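Local structure of PATF (Prochloron didemni, 4BG2) at residues R65-N70 and S133-I138. The protein is a patellamide-pathway protein related to prenyltransferases, probably acting on, or descended from enzymes that act on, cyanobactin peptides. Sequence-based numbering, arbitrary orientation. Where two conformers were deposited one is given.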
loop_
_atom_site.group_PDB
_atom_site.type_symbol
_atom_site.label_atom_id
_atom_site.label_comp_id
_atom_site.label_asym_id
_atom_site.label_seq_id
_atom_site.Cartn_x
_atom_site.Cartn_y
_atom_site.Cartn_z
ATOM N N ARG A 65 0.263 9.958 3.830
ATOM C CA ARG A 65 0.175 8.745 3.034
ATOM C C ARG A 65 -0.960 7.851 3.532
ATOM O O ARG A 65 -0.948 7.407 4.703
ATOM C CB ARG A 65 1.483 7.963 3.093
ATOM C CG ARG A 65 2.693 8.724 2.605
ATOM C CD ARG A 65 3.983 8.128 3.141
ATOM N NE ARG A 65 4.051 6.704 2.835
ATOM C CZ ARG A 65 4.505 6.198 1.702
ATOM N NH1 ARG A 65 4.985 6.980 0.737
ATOM N NH2 ARG A 65 4.476 4.890 1.527
ATOM N N TYR A 66 -1.933 7.596 2.654
ATOM C CA TYR A 66 -3.093 6.784 2.967
ATOM C C TYR A 66 -3.493 5.881 1.824
ATOM O O TYR A 66 -3.479 6.295 0.647
ATOM C CB TYR A 66 -4.293 7.680 3.216
ATOM C CG TYR A 66 -4.044 8.773 4.208
ATOM C CD1 TYR A 66 -4.140 8.521 5.569
ATOM C CD2 TYR A 66 -3.748 10.072 3.794
ATOM C CE1 TYR A 66 -3.916 9.516 6.494
ATOM C CE2 TYR A 66 -3.546 11.085 4.720
ATOM C CZ TYR A 66 -3.627 10.789 6.073
ATOM O OH TYR A 66 -3.418 11.762 7.033
ATOM N N GLU A 67 -3.892 4.664 2.169
ATOM C CA GLU A 67 -4.611 3.776 1.261
ATOM C C GLU A 67 -5.936 3.431 1.938
ATOM O O GLU A 67 -5.951 2.987 3.078
ATOM C CB GLU A 67 -3.865 2.453 1.001
ATOM C CG GLU A 67 -2.536 2.508 0.322
ATOM C CD GLU A 67 -2.552 3.326 -0.942
ATOM O OE1 GLU A 67 -3.542 3.265 -1.842
ATOM O OE2 GLU A 67 -1.524 3.998 -0.966
ATOM N N VAL A 68 -7.040 3.617 1.209
ATOM C CA VAL A 68 -8.361 3.306 1.688
ATOM C C VAL A 68 -9.060 2.331 0.752
ATOM O O VAL A 68 -9.018 2.467 -0.495
ATOM C CB VAL A 68 -9.183 4.590 1.802
ATOM C CG1 VAL A 68 -10.592 4.281 2.317
ATOM C CG2 VAL A 68 -8.490 5.570 2.738
ATOM N N CYS A 69 -9.719 1.340 1.327
ATOM C CA CYS A 69 -10.595 0.499 0.517
ATOM C C CYS A 69 -11.692 -0.142 1.335
ATOM O O CYS A 69 -11.594 -0.266 2.559
ATOM C CB CYS A 69 -9.797 -0.591 -0.206
ATOM S SG CYS A 69 -9.063 -1.845 0.887
ATOM N N ASN A 70 -12.721 -0.581 0.618
ATOM C CA ASN A 70 -13.782 -1.349 1.204
ATOM C C ASN A 70 -13.216 -2.686 1.664
ATOM O O ASN A 70 -12.430 -3.313 0.964
ATOM C CB ASN A 70 -14.922 -1.532 0.194
ATOM C CG ASN A 70 -16.055 -2.336 0.759
ATOM O OD1 ASN A 70 -15.927 -3.543 0.963
ATOM N ND2 ASN A 70 -17.168 -1.673 1.048
ATOM N N SER A 133 1.892 11.768 -5.186
ATOM C CA SER A 133 1.369 10.770 -6.082
ATOM C C SER A 133 -0.013 10.324 -5.688
ATOM O O SER A 133 -0.445 10.501 -4.535
ATOM C CB SER A 133 2.318 9.542 -6.101
ATOM O OG SER A 133 2.336 8.930 -4.814
ATOM N N VAL A 134 -0.698 9.715 -6.652
ATOM C CA VAL A 134 -1.863 8.879 -6.377
ATOM C C VAL A 134 -1.338 7.433 -6.358
ATOM O O VAL A 134 -0.472 7.055 -7.167
ATOM C CB VAL A 134 -2.966 9.059 -7.439
ATOM C CG1 VAL A 134 -4.047 8.003 -7.294
ATOM C CG2 VAL A 134 -3.599 10.415 -7.292
HETATM N N MSE A 135 -1.823 6.655 -5.395
HETATM C CA MSE A 135 -1.404 5.273 -5.225
HETATM C C MSE A 135 -2.631 4.429 -5.311
HETATM O O MSE A 135 -3.642 4.684 -4.650
HETATM C CB MSE A 135 -0.729 5.111 -3.853
HETATM C CG MSE A 135 -0.207 3.689 -3.617
HETATM SE SE MSE A 135 1.511 3.438 -4.542
HETATM C CE MSE A 135 0.998 1.921 -5.654
ATOM N N LEU A 136 -2.578 3.426 -6.163
ATOM C CA LEU A 136 -3.711 2.544 -6.381
ATOM C C LEU A 136 -3.228 1.106 -6.317
ATOM O O LEU A 136 -2.346 0.712 -7.069
ATOM C CB LEU A 136 -4.330 2.806 -7.748
ATOM C CG LEU A 136 -4.742 4.262 -8.035
ATOM C CD1 LEU A 136 -5.019 4.487 -9.509
ATOM C CD2 LEU A 136 -5.964 4.681 -7.246
ATOM N N TYR A 137 -3.842 0.308 -5.445
ATOM C CA TYR A 137 -3.488 -1.082 -5.347
ATOM C C TYR A 137 -4.656 -1.920 -5.832
ATOM O O TYR A 137 -5.793 -1.646 -5.477
ATOM C CB TYR A 137 -3.163 -1.447 -3.889
ATOM C CG TYR A 137 -1.847 -0.903 -3.399
ATOM C CD1 TYR A 137 -0.652 -1.452 -3.850
ATOM C CD2 TYR A 137 -1.788 0.133 -2.462
ATOM C CE1 TYR A 137 0.570 -0.986 -3.394
ATOM C CE2 TYR A 137 -0.559 0.607 -2.009
ATOM C CZ TYR A 137 0.610 0.034 -2.485
ATOM O OH TYR A 137 1.833 0.474 -2.060
ATOM N N ILE A 138 -4.349 -2.962 -6.599
ATOM C CA ILE A 138 -5.313 -3.975 -6.951
ATOM C C ILE A 138 -5.074 -5.170 -6.024
ATOM O O ILE A 138 -3.980 -5.730 -5.996
ATOM C CB ILE A 138 -5.117 -4.451 -8.409
ATOM C CG1 ILE A 138 -5.043 -3.276 -9.374
ATOM C CG2 ILE A 138 -6.186 -5.462 -8.822
ATOM C CD1 ILE A 138 -6.311 -2.511 -9.529
#
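The Glu67 carboxylate, which touches Met135 and Tyr137, is held at both oxygens from strand 116-124: OE2 hydrogen-bonds to His124 NE2 and OE1 to Thr120 OG1. This is the interior of a closed antiparallel barrel of the kind seen in ABBA-type prenyltransferases. Strands 65-70 and 133-138 flank that middle strand and run in roughly the same direction at 38° to each other, their axes 8.0 Å apart at closest approach, with no backbone hydrogen bond between them, the contact being carried mainly by side chains. Thr120 OG1 also bonds to the backbone N of Tyr137, tying all three strands together. In the Glu67 conformer described, one of two modelled, a bend at chi2 (-50°) turns the carboxylate across the selenomethionine Met135. Glu67 OE2 lies 3.2 Å from Met135 CB; its closer approach to Met135 CG is doubtful, as is that of Glu67 OE1 to Met135 O, two acceptors not hydrogen-bonded to each other. The Tyr137 ring offers its edge to Glu67: Glu67 CG lies in the ring plane, 3.6 Å from Tyr137 CE2, and the carboxylate stands nearly perpendicular to the ring, at 83°. With an alanine at Tyr137, the Glu67 stem would probably lose its aromatic neighbour and the end of Met135 be set free to turn. That end, Met135 CE, rests over one ring face of Tyr137, 3.6 Å above the plane and displaced toward the rim.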